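Side-chain contacts in putative methyltransferase (PDB 7DMB), which probably methylates a polyketide intermediate in calbistrin biosynthesis, acting in trans to the synthase, and is captured here with S-adenosyl-L-homocysteine bound: residues A[56-61]-A[136-141]; A[161-166]-A[325-330]; A[310-315]-A[347-352]. All blocks are in the same frame, centred on the assembly; numbering follows the deposited sequence.

Contact 1 (A[56-61]-A[136-141]); sequences QSEQEM and DTYLWP
L139 packs against the first turn of helix 56-79, resting between E58 and M61 with its two methyl groups divided between them. L139 CD1 comes within 3.6 Å of M61 CE and also touches the sulfur, while L139 CD2 lies 3.9 Å from E58 CB. M61 reaches this place with CG anti to its backbone N (chi1 -166°) and a bend at the sulfur, so that the terminal methyl turns onto the leucine. This is the tight part of the contact, with L139 and E58 buried. V134 of helix 120-134 touches both L139 and M61, and W179 of helix 172-181 also covers the leucine. Segment 136-141 contains a type I turn from T137 to W140, leading into helix 140-157, and T137 OG1 accepts from L139 N in a capping bond of 3.2 Å. The solvent side is that of the exposed Y138, though the carboxylate it reaches is buried. Y138 crosses E58 at about a right angle, and its OH donates to E58 OE1 at 2.9 Å, approaching from above the carboxylate plane, 57° out of it. E58 OE2 lies near the ring plane at its edge, but its stronger partners are W179 NE1 and R53 NH2. Those bonds would favour the ionised form. L139 CG, next in the segment, sits 3.8 Å above one face of the Y138 ring.

Contact 2 (A[161-166]-A[325-330]); sequences VKLVKV and GLLPGW
L163 and L327 cross at about a right angle, and their closest approach is between the two CD2 methyls: L163 CD2 is 3.7 Å from L327 CD2, with L327 CG equally near it. The two leucines present these branches differently. In L163, CG stands anti to the backbone N (chi1 180°), and chi2 of 64° sets CD1 aside and leaves CD2 as the far end of an extended chain, pointed at the partner segment. L327 instead has CG anti to its carbonyl carbon (chi1 -51°); its CD1 prolongs the chain, and the lateral CD2 does the touching, also reaching L163 CB at 3.9 Å. L163 CD2 has a second neighbour in L326, which offers its CB at 4.0 Å, while the L326 side chain also touches F87, Y90 and V157. The contact thus joins the first turn of helix 163-168, with K162 at its N-cap, to the loop after helix 319-324, in the connection between strand 306-313 and helix 346-355 of a Rossmann-like class I methyltransferase fold. No hydrogen bond crosses between the segments; on the connecting loop, L326 O is instead held by H86 NE2. At the exposed margin V164 adds a looser touch, its CG2 4.4 Å from L327 CD2. The V164 side chain lies about 9 Å from the bound S-adenosyl-L-homocysteine and does not touch it.

Contact 3 (A[310-315]-A[347-352]); sequences NQELSP and AEWDRR
W349 brings its indole up against N310 and E312, bringing helix 346-355 onto strand 306-313, the fifth strand of the 3-2-1-4-5-7-6 sheet of a class I methyltransferase. With the largest buried area of the contact, the tryptophan is also lined by M378 of the neighbouring strand and by L291 of helix 291-301. The terminal amide of N310 sits over one face of the ring, offset toward its rim, and stands almost perpendicular to it (85°); CG anti to the backbone N carries it there. E312 arrives two residues along the strand, on the same side of the sheet. Its CG meets the indole obliquely, 3.4 Å from W349 CZ2. The bend at chi2 (-73°) turns the carboxylate back along the ring, E312 CD lying 3.6 Å from W349 CZ2, with the carboxylate plane 40° from that of the ring. The acid's main polar partner lies elsewhere: H286 ND1 bonds to E312 OE1, and the E312 side chain is about 8 Å from the bound S-adenosyl-L-homocysteine. A water in the ring plane, at the indole edge, lies 2.8 Å from both E312 OE1 and L313 O, and it accepts from W349 NE1 at 3.0 Å.

How the contacts relate
Contact 3 is the core of the set, all its touching residues buried between the sheet and a flanking helix, whereas contacts 1 and 2 are partly buried and each has an exposed residue. Contact 1 lies among helices, while contact 2 joins helix 163-168 to a loop; the two are tied by sequence, since helix 140-157, part of which belongs to contact 1, is followed by helix 163-168. Contacts 2 and 3 interlock: 325-330 lies in the connection between the strand and the helix that contact 3 pairs. Chemistry follows place, with a hydroxyl–carboxylate bond beside aliphatic packing in contact 1, purely aliphatic contact in contact 2, and in contact 3 an indole met by an amide over its face and an acid's CH2 obliquely, with a bridging water.

Contact 1 (A[56-61]-A[136-141])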
loop_
_atom_site.group_PDB
_atom_site.type_symbol
_atom_site.label_atom_id
_atom_site.label_comp_id
_atom_site.label_asym_id
_atom_site.label_seq_id
_atom_site.Cartn_x
_atom_site.Cartn_y
_atom_site.Cartn_z
ATOM N N GLN A 56 13.696 -7.897 -8.264
ATOM C CA GLN A 56 14.205 -6.908 -9.206
ATOM C C GLN A 56 13.709 -7.151 -10.628
ATOM O O GLN A 56 13.478 -6.191 -11.367
ATOM C CB GLN A 56 15.731 -6.888 -9.157
ATOM C CG GLN A 56 16.273 -6.420 -7.790
ATOM C CD GLN A 56 15.785 -5.027 -7.393
ATOM O OE1 GLN A 56 15.232 -4.835 -6.302
ATOM N NE2 GLN A 56 15.997 -4.047 -8.273
ATOM N N SER A 57 13.531 -8.409 -11.029
ATOM C CA SER A 57 13.048 -8.690 -12.377
ATOM C C SER A 57 11.632 -8.164 -12.581
ATOM O O SER A 57 11.362 -7.447 -13.552
ATOM C CB SER A 57 13.099 -10.191 -12.662
ATOM O OG SER A 57 14.400 -10.579 -13.041
ATOM N N GLU A 58 10.703 -8.528 -11.691
ATOM C CA GLU A 58 9.324 -8.086 -11.884
ATOM C C GLU A 58 9.194 -6.576 -11.723
ATOM O O GLU A 58 8.375 -5.958 -12.411
ATOM C CB GLU A 58 8.380 -8.815 -10.922
ATOM C CG GLU A 58 8.592 -8.535 -9.438
ATOM C CD GLU A 58 7.888 -9.579 -8.561
ATOM O OE1 GLU A 58 8.427 -10.684 -8.422
ATOM O OE2 GLU A 58 6.795 -9.299 -8.026
ATOM N N GLN A 59 10.002 -5.973 -10.836
ATOM C CA GLN A 59 10.007 -4.518 -10.655
ATOM C C GLN A 59 10.484 -3.793 -11.907
ATOM O O GLN A 59 10.000 -2.698 -12.219
ATOM C CB GLN A 59 10.905 -4.125 -9.480
ATOM C CG GLN A 59 10.333 -4.384 -8.087
ATOM C CD GLN A 59 11.146 -3.690 -7.010
ATOM O OE1 GLN A 59 11.480 -2.525 -7.144
ATOM N NE2 GLN A 59 11.459 -4.402 -5.939
ATOM N N GLU A 60 11.475 -4.352 -12.596
ATOM C CA GLU A 60 11.937 -3.772 -13.856
ATOM C C GLU A 60 10.973 -4.055 -14.995
ATOM O O GLU A 60 10.865 -3.246 -15.924
ATOM C CB GLU A 60 13.327 -4.299 -14.205
ATOM C CG GLU A 60 14.406 -3.776 -13.278
ATOM C CD GLU A 60 15.597 -4.697 -13.180
ATOM O OE1 GLU A 60 15.727 -5.598 -14.034
ATOM O OE2 GLU A 60 16.400 -4.515 -12.239
ATOM N N MET A 61 10.271 -5.192 -14.947
ATOM C CA MET A 61 9.189 -5.417 -15.899
ATOM C C MET A 61 8.091 -4.375 -15.715
ATOM O O MET A 61 7.570 -3.829 -16.695
ATOM C CB MET A 61 8.630 -6.825 -15.722
ATOM C CG MET A 61 7.745 -7.294 -16.855
ATOM S SD MET A 61 6.663 -8.639 -16.348
ATOM C CE MET A 61 7.890 -9.877 -15.938
ATOM N N ASP A 136 -2.609 -14.526 -16.787
ATOM C CA ASP A 136 -2.755 -15.735 -15.971
ATOM C C ASP A 136 -1.607 -15.917 -14.980
ATOM O O ASP A 136 -1.341 -17.036 -14.524
ATOM C CB ASP A 136 -2.890 -17.000 -16.833
ATOM C CG ASP A 136 -4.076 -16.954 -17.782
ATOM O OD1 ASP A 136 -5.146 -16.417 -17.422
ATOM O OD2 ASP A 136 -3.940 -17.483 -18.898
ATOM N N THR A 137 -0.910 -14.844 -14.637
ATOM C CA THR A 137 0.083 -14.863 -13.577
ATOM C C THR A 137 -0.277 -13.793 -12.555
ATOM O O THR A 137 -1.081 -12.890 -12.828
ATOM C CB THR A 137 1.493 -14.601 -14.117
ATOM O OG1 THR A 137 1.611 -13.210 -14.476
ATOM C CG2 THR A 137 1.788 -15.480 -15.351
ATOM N N TYR A 138 0.361 -13.890 -11.381
ATOM C CA TYR A 138 0.188 -12.890 -10.331
ATOM C C TYR A 138 0.578 -11.480 -10.779
ATOM O O TYR A 138 0.142 -10.510 -10.149
ATOM C CB TYR A 138 1.000 -13.281 -9.087
ATOM C CG TYR A 138 2.510 -13.124 -9.213
ATOM C CD1 TYR A 138 3.186 -12.084 -8.572
ATOM C CD2 TYR A 138 3.267 -14.029 -9.955
ATOM C CE1 TYR A 138 4.575 -11.944 -8.677
ATOM C CE2 TYR A 138 4.654 -13.894 -10.068
ATOM C CZ TYR A 138 5.300 -12.854 -9.429
ATOM O OH TYR A 138 6.676 -12.719 -9.558
ATOM N N LEU A 139 1.383 -11.342 -11.842
ATOM C CA LEU A 139 1.827 -10.046 -12.350
ATOM C C LEU A 139 0.818 -9.386 -13.279
ATOM O O LEU A 139 1.028 -8.238 -13.674
ATOM C CB LEU A 139 3.149 -10.196 -13.108
ATOM C CG LEU A 139 4.408 -10.488 -12.295
ATOM C CD1 LEU A 139 5.652 -10.493 -13.189
ATOM C CD2 LEU A 139 4.565 -9.459 -11.184
ATOM N N TRP A 140 -0.247 -10.089 -13.652
ATOM C CA TRP A 140 -1.279 -9.516 -14.513
ATOM C C TRP A 140 -1.734 -8.125 -14.088
ATOM O O TRP A 140 -1.760 -7.228 -14.944
ATOM C CB TRP A 140 -2.471 -10.483 -14.574
ATOM C CG TRP A 140 -3.627 -9.866 -15.249
ATOM C CD1 TRP A 140 -3.749 -9.608 -16.587
ATOM C CD2 TRP A 140 -4.811 -9.354 -14.631
ATOM N NE1 TRP A 140 -4.953 -8.996 -16.840
ATOM C CE2 TRP A 140 -5.621 -8.827 -15.656
ATOM C CE3 TRP A 140 -5.279 -9.319 -13.314
ATOM C CZ2 TRP A 140 -6.866 -8.265 -15.404
ATOM C CZ3 TRP A 140 -6.518 -8.763 -13.066
ATOM C CH2 TRP A 140 -7.293 -8.236 -14.102
ATOM N N PRO A 141 -2.107 -7.871 -12.821
ATOM C CA PRO A 141 -2.638 -6.545 -12.471
ATOM C C PRO A 141 -1.621 -5.426 -12.546
ATOM O O PRO A 141 -2.002 -4.286 -12.843
ATOM C CB PRO A 141 -3.128 -6.728 -11.026
ATOM C CG PRO A 141 -2.261 -7.822 -10.486
ATOM C CD PRO A 141 -2.087 -8.770 -11.649
#

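Contact 2 (A[161-166]-A[325-330])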
loop_
_atom_site.group_PDB
_atom_site.type_symbol
_atom_site.label_atom_id
_atom_site.label_comp_id
_atom_site.label_asym_id
_atom_site.label_seq_id
_atom_site.Cartn_x
_atom_site.Cartn_y
_atom_site.Cartn_z
ATOM N N VAL A 161 -15.153 9.013 -17.304
ATOM C CA VAL A 161 -15.047 7.770 -16.556
ATOM C C VAL A 161 -14.104 8.003 -15.383
ATOM O O VAL A 161 -13.168 8.811 -15.458
ATOM C CB VAL A 161 -14.596 6.582 -17.457
ATOM C CG1 VAL A 161 -13.129 6.663 -17.811
ATOM C CG2 VAL A 161 -14.893 5.231 -16.776
ATOM N N LYS A 162 -14.384 7.314 -14.275
ATOM C CA LYS A 162 -13.544 7.391 -13.091
ATOM C C LYS A 162 -12.373 6.423 -13.214
ATOM O O LYS A 162 -12.499 5.346 -13.796
ATOM C CB LYS A 162 -14.357 7.060 -11.835
ATOM C CG LYS A 162 -15.595 7.923 -11.635
ATOM C CD LYS A 162 -15.223 9.284 -11.052
ATOM C CE LYS A 162 -16.447 10.157 -10.848
ATOM N NZ LYS A 162 -16.034 11.433 -10.244
ATOM N N LEU A 163 -11.225 6.820 -12.654
ATOM C CA LEU A 163 -10.079 5.914 -12.557
ATOM C C LEU A 163 -10.417 4.651 -11.763
ATOM O O LEU A 163 -10.103 3.541 -12.193
ATOM C CB LEU A 163 -8.893 6.626 -11.905
ATOM C CG LEU A 163 -7.629 5.772 -11.737
ATOM C CD1 LEU A 163 -7.055 5.363 -13.102
ATOM C CD2 LEU A 163 -6.553 6.477 -10.919
ATOM N N VAL A 164 -11.013 4.806 -10.576
ATOM C CA VAL A 164 -11.280 3.649 -9.720
ATOM C C VAL A 164 -12.141 2.632 -10.450
ATOM O O VAL A 164 -11.887 1.423 -10.381
ATOM C CB VAL A 164 -11.937 4.084 -8.392
ATOM C CG1 VAL A 164 -12.310 2.851 -7.555
ATOM C CG2 VAL A 164 -11.006 4.978 -7.600
ATOM N N LYS A 165 -13.167 3.105 -11.166
ATOM C CA LYS A 165 -13.992 2.205 -11.966
ATOM C C LYS A 165 -13.147 1.471 -13.000
ATOM O O LYS A 165 -13.261 0.249 -13.165
ATOM C CB LYS A 165 -15.108 2.983 -12.659
ATOM C CG LYS A 165 -16.162 2.079 -13.261
ATOM C CD LYS A 165 -16.590 2.531 -14.650
ATOM C CE LYS A 165 -17.517 1.494 -15.269
ATOM N NZ LYS A 165 -18.546 2.121 -16.143
ATOM N N VAL A 166 -12.278 2.213 -13.697
ATOM C CA VAL A 166 -11.356 1.615 -14.652
ATOM C C VAL A 166 -10.541 0.515 -13.985
ATOM O O VAL A 166 -10.378 -0.579 -14.536
ATOM C CB VAL A 166 -10.462 2.705 -15.271
ATOM C CG1 VAL A 166 -9.183 2.094 -15.859
ATOM C CG2 VAL A 166 -11.242 3.481 -16.316
ATOM N N GLY A 325 -1.932 8.937 -9.638
ATOM C CA GLY A 325 -1.851 10.386 -9.781
ATOM C C GLY A 325 -3.099 11.029 -10.356
ATOM O O GLY A 325 -3.323 12.223 -10.160
ATOM N N LEU A 326 -3.924 10.266 -11.063
ATOM C CA LEU A 326 -5.144 10.829 -11.619
ATOM C C LEU A 326 -6.218 11.056 -10.561
ATOM O O LEU A 326 -7.260 11.641 -10.879
ATOM C CB LEU A 326 -5.661 9.914 -12.747
ATOM C CG LEU A 326 -4.885 9.979 -14.082
ATOM C CD1 LEU A 326 -5.285 8.846 -15.027
ATOM C CD2 LEU A 326 -5.057 11.336 -14.764
ATOM N N LEU A 327 -5.979 10.632 -9.303
ATOM C CA LEU A 327 -6.868 10.920 -8.177
ATOM C C LEU A 327 -6.456 12.210 -7.466
ATOM O O LEU A 327 -5.255 12.438 -7.230
ATOM C CB LEU A 327 -6.863 9.774 -7.176
ATOM C CG LEU A 327 -7.124 8.422 -7.826
ATOM C CD1 LEU A 327 -7.025 7.286 -6.804
ATOM C CD2 LEU A 327 -8.488 8.458 -8.499
ATOM N N PRO A 328 -7.463 13.028 -7.107
ATOM C CA PRO A 328 -7.170 14.311 -6.431
ATOM C C PRO A 328 -6.363 14.154 -5.155
ATOM O O PRO A 328 -5.524 15.006 -4.843
ATOM C CB PRO A 328 -8.563 14.886 -6.119
ATOM C CG PRO A 328 -9.570 13.968 -6.736
ATOM C CD PRO A 328 -8.900 12.687 -7.099
ATOM N N GLY A 329 -6.595 13.072 -4.411
ATOM C CA GLY A 329 -5.904 12.855 -3.159
ATOM C C GLY A 329 -4.401 12.677 -3.277
ATOM O O GLY A 329 -3.686 12.910 -2.300
ATOM N N TRP A 330 -3.899 12.257 -4.441
ATOM C CA TRP A 330 -2.450 12.115 -4.599
ATOM C C TRP A 330 -1.734 13.451 -4.462
ATOM O O TRP A 330 -0.524 13.482 -4.218
ATOM C CB TRP A 330 -2.121 11.473 -5.957
ATOM C CG TRP A 330 -0.688 11.025 -6.086
ATOM C CD1 TRP A 330 0.291 11.576 -6.886
ATOM C CD2 TRP A 330 -0.066 9.948 -5.380
ATOM N NE1 TRP A 330 1.471 10.890 -6.717
ATOM C CE2 TRP A 330 1.275 9.892 -5.794
ATOM C CE3 TRP A 330 -0.516 9.029 -4.422
ATOM C CZ2 TRP A 330 2.170 8.944 -5.292
ATOM C CZ3 TRP A 330 0.379 8.081 -3.924
ATOM C CH2 TRP A 330 1.698 8.046 -4.361
#

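Contact 3 (A[310-315]-A[347-352])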
loop_
_atom_site.group_PDB
_atom_site.type_symbol
_atom_site.label_atom_id
_atom_site.label_comp_id
_atom_site.label_asym_id
_atom_site.label_seq_id
_atom_site.Cartn_x
_atom_site.Cartn_y
_atom_site.Cartn_z
ATOM N N ASN A 310 2.047 -1.121 10.502
ATOM C CA ASN A 310 1.746 -0.178 9.428
ATOM C C ASN A 310 2.594 -0.532 8.206
ATOM O O ASN A 310 3.823 -0.397 8.227
ATOM C CB ASN A 310 2.003 1.254 9.904
ATOM C CG ASN A 310 1.529 2.314 8.917
ATOM O OD1 ASN A 310 0.576 2.118 8.162
ATOM N ND2 ASN A 310 2.197 3.456 8.937
ATOM N N GLN A 311 1.945 -1.015 7.157
ATOM C CA GLN A 311 2.610 -1.339 5.901
ATOM C C GLN A 311 2.404 -0.166 4.950
ATOM O O GLN A 311 1.258 0.169 4.624
ATOM C CB GLN A 311 2.032 -2.629 5.317
ATOM C CG GLN A 311 2.815 -3.263 4.165
ATOM C CD GLN A 311 2.191 -4.574 3.721
ATOM O OE1 GLN A 311 1.046 -4.609 3.248
ATOM N NE2 GLN A 311 2.930 -5.669 3.893
ATOM N N GLU A 312 3.498 0.456 4.502
ATOM C CA GLU A 312 3.366 1.729 3.795
ATOM C C GLU A 312 4.404 1.897 2.690
ATOM O O GLU A 312 5.609 1.774 2.920
ATOM C CB GLU A 312 3.463 2.900 4.780
ATOM C CG GLU A 312 2.121 3.323 5.392
ATOM C CD GLU A 312 1.234 4.055 4.388
ATOM O OE1 GLU A 312 1.772 4.550 3.355
ATOM O OE2 GLU A 312 0.011 4.164 4.637
ATOM N N LEU A 313 3.923 2.234 1.500
ATOM C CA LEU A 313 4.808 2.489 0.369
ATOM C C LEU A 313 5.779 3.633 0.646
ATOM O O LEU A 313 5.411 4.673 1.202
ATOM C CB LEU A 313 3.979 2.822 -0.866
ATOM C CG LEU A 313 3.180 1.639 -1.382
ATOM C CD1 LEU A 313 2.134 2.138 -2.365
ATOM C CD2 LEU A 313 4.134 0.644 -2.025
ATOM N N SER A 314 7.030 3.417 0.266
ATOM C CA SER A 314 7.949 4.520 -0.002
ATOM C C SER A 314 8.989 4.120 -1.061
ATOM O O SER A 314 10.194 4.236 -0.823
ATOM C CB SER A 314 8.619 4.986 1.303
ATOM O OG SER A 314 9.147 3.917 2.078
ATOM N N PRO A 315 8.568 3.660 -2.247
ATOM C CA PRO A 315 9.559 3.289 -3.262
ATOM C C PRO A 315 10.276 4.517 -3.788
ATOM O O PRO A 315 9.743 5.636 -3.737
ATOM C CB PRO A 315 8.697 2.635 -4.361
ATOM C CG PRO A 315 7.404 3.360 -4.272
ATOM C CD PRO A 315 7.196 3.578 -2.780
ATOM N N ALA A 347 11.913 6.770 8.330
ATOM C CA ALA A 347 12.430 7.812 9.215
ATOM C C ALA A 347 11.384 8.893 9.447
ATOM O O ALA A 347 11.269 9.433 10.555
ATOM C CB ALA A 347 13.712 8.430 8.642
ATOM N N GLU A 348 10.586 9.198 8.423
ATOM C CA GLU A 348 9.539 10.196 8.607
ATOM C C GLU A 348 8.393 9.643 9.448
ATOM O O GLU A 348 7.862 10.353 10.313
ATOM C CB GLU A 348 9.039 10.701 7.255
ATOM C CG GLU A 348 8.300 12.061 7.310
ATOM C CD GLU A 348 8.931 13.096 8.263
ATOM O OE1 GLU A 348 8.167 13.780 8.997
ATOM O OE2 GLU A 348 10.178 13.238 8.267
ATOM N N TRP A 349 8.003 8.381 9.224
ATOM C CA TRP A 349 6.987 7.766 10.082
ATOM C C TRP A 349 7.425 7.809 11.543
ATOM O O TRP A 349 6.673 8.254 12.411
ATOM C CB TRP A 349 6.703 6.333 9.639
ATOM C CG TRP A 349 5.842 6.252 8.399
ATOM C CD1 TRP A 349 6.253 5.929 7.129
ATOM C CD2 TRP A 349 4.436 6.516 8.312
ATOM N NE1 TRP A 349 5.185 5.972 6.261
ATOM C CE2 TRP A 349 4.056 6.320 6.958
ATOM C CE3 TRP A 349 3.460 6.903 9.243
ATOM C CZ2 TRP A 349 2.745 6.520 6.506
ATOM C CZ3 TRP A 349 2.149 7.077 8.801
ATOM C CH2 TRP A 349 1.807 6.896 7.438
ATOM N N ASP A 350 8.666 7.398 11.816
ATOM C CA ASP A 350 9.231 7.464 13.163
ATOM C C ASP A 350 9.024 8.836 13.794
ATOM O O ASP A 350 8.522 8.943 14.917
ATOM C CB ASP A 350 10.716 7.108 13.108
ATOM C CG ASP A 350 11.395 7.217 14.464
ATOM O OD1 ASP A 350 11.007 6.464 15.393
ATOM O OD2 ASP A 350 12.328 8.049 14.591
ATOM N N ARG A 351 9.398 9.901 13.075
ATOM C CA ARG A 351 9.157 11.266 13.543
ATOM C C ARG A 351 7.707 11.472 13.954
ATOM O O ARG A 351 7.414 12.003 15.031
ATOM C CB ARG A 351 9.515 12.269 12.438
ATOM C CG ARG A 351 10.999 12.547 12.241
ATOM C CD ARG A 351 11.161 13.830 11.450
ATOM N NE ARG A 351 10.524 14.958 12.136
ATOM C CZ ARG A 351 10.199 16.118 11.566
ATOM N NH1 ARG A 351 10.440 16.322 10.275
ATOM N NH2 ARG A 351 9.636 17.081 12.293
ATOM N N ARG A 352 6.778 11.074 13.093
ATOM C CA ARG A 352 5.397 11.431 13.357
ATOM C C ARG A 352 4.757 10.499 14.372
ATOM O O ARG A 352 3.836 10.913 15.084
ATOM C CB ARG A 352 4.623 11.461 12.049
ATOM C CG ARG A 352 4.939 12.721 11.273
ATOM C CD ARG A 352 4.363 12.665 9.921
ATOM N NE ARG A 352 5.099 13.487 8.971
ATOM C CZ ARG A 352 4.538 14.455 8.271
ATOM N NH1 ARG A 352 3.249 14.728 8.450
ATOM N NH2 ARG A 352 5.253 15.141 7.400
HETATM O O HOH W 1 4.204 5.834 3.408
#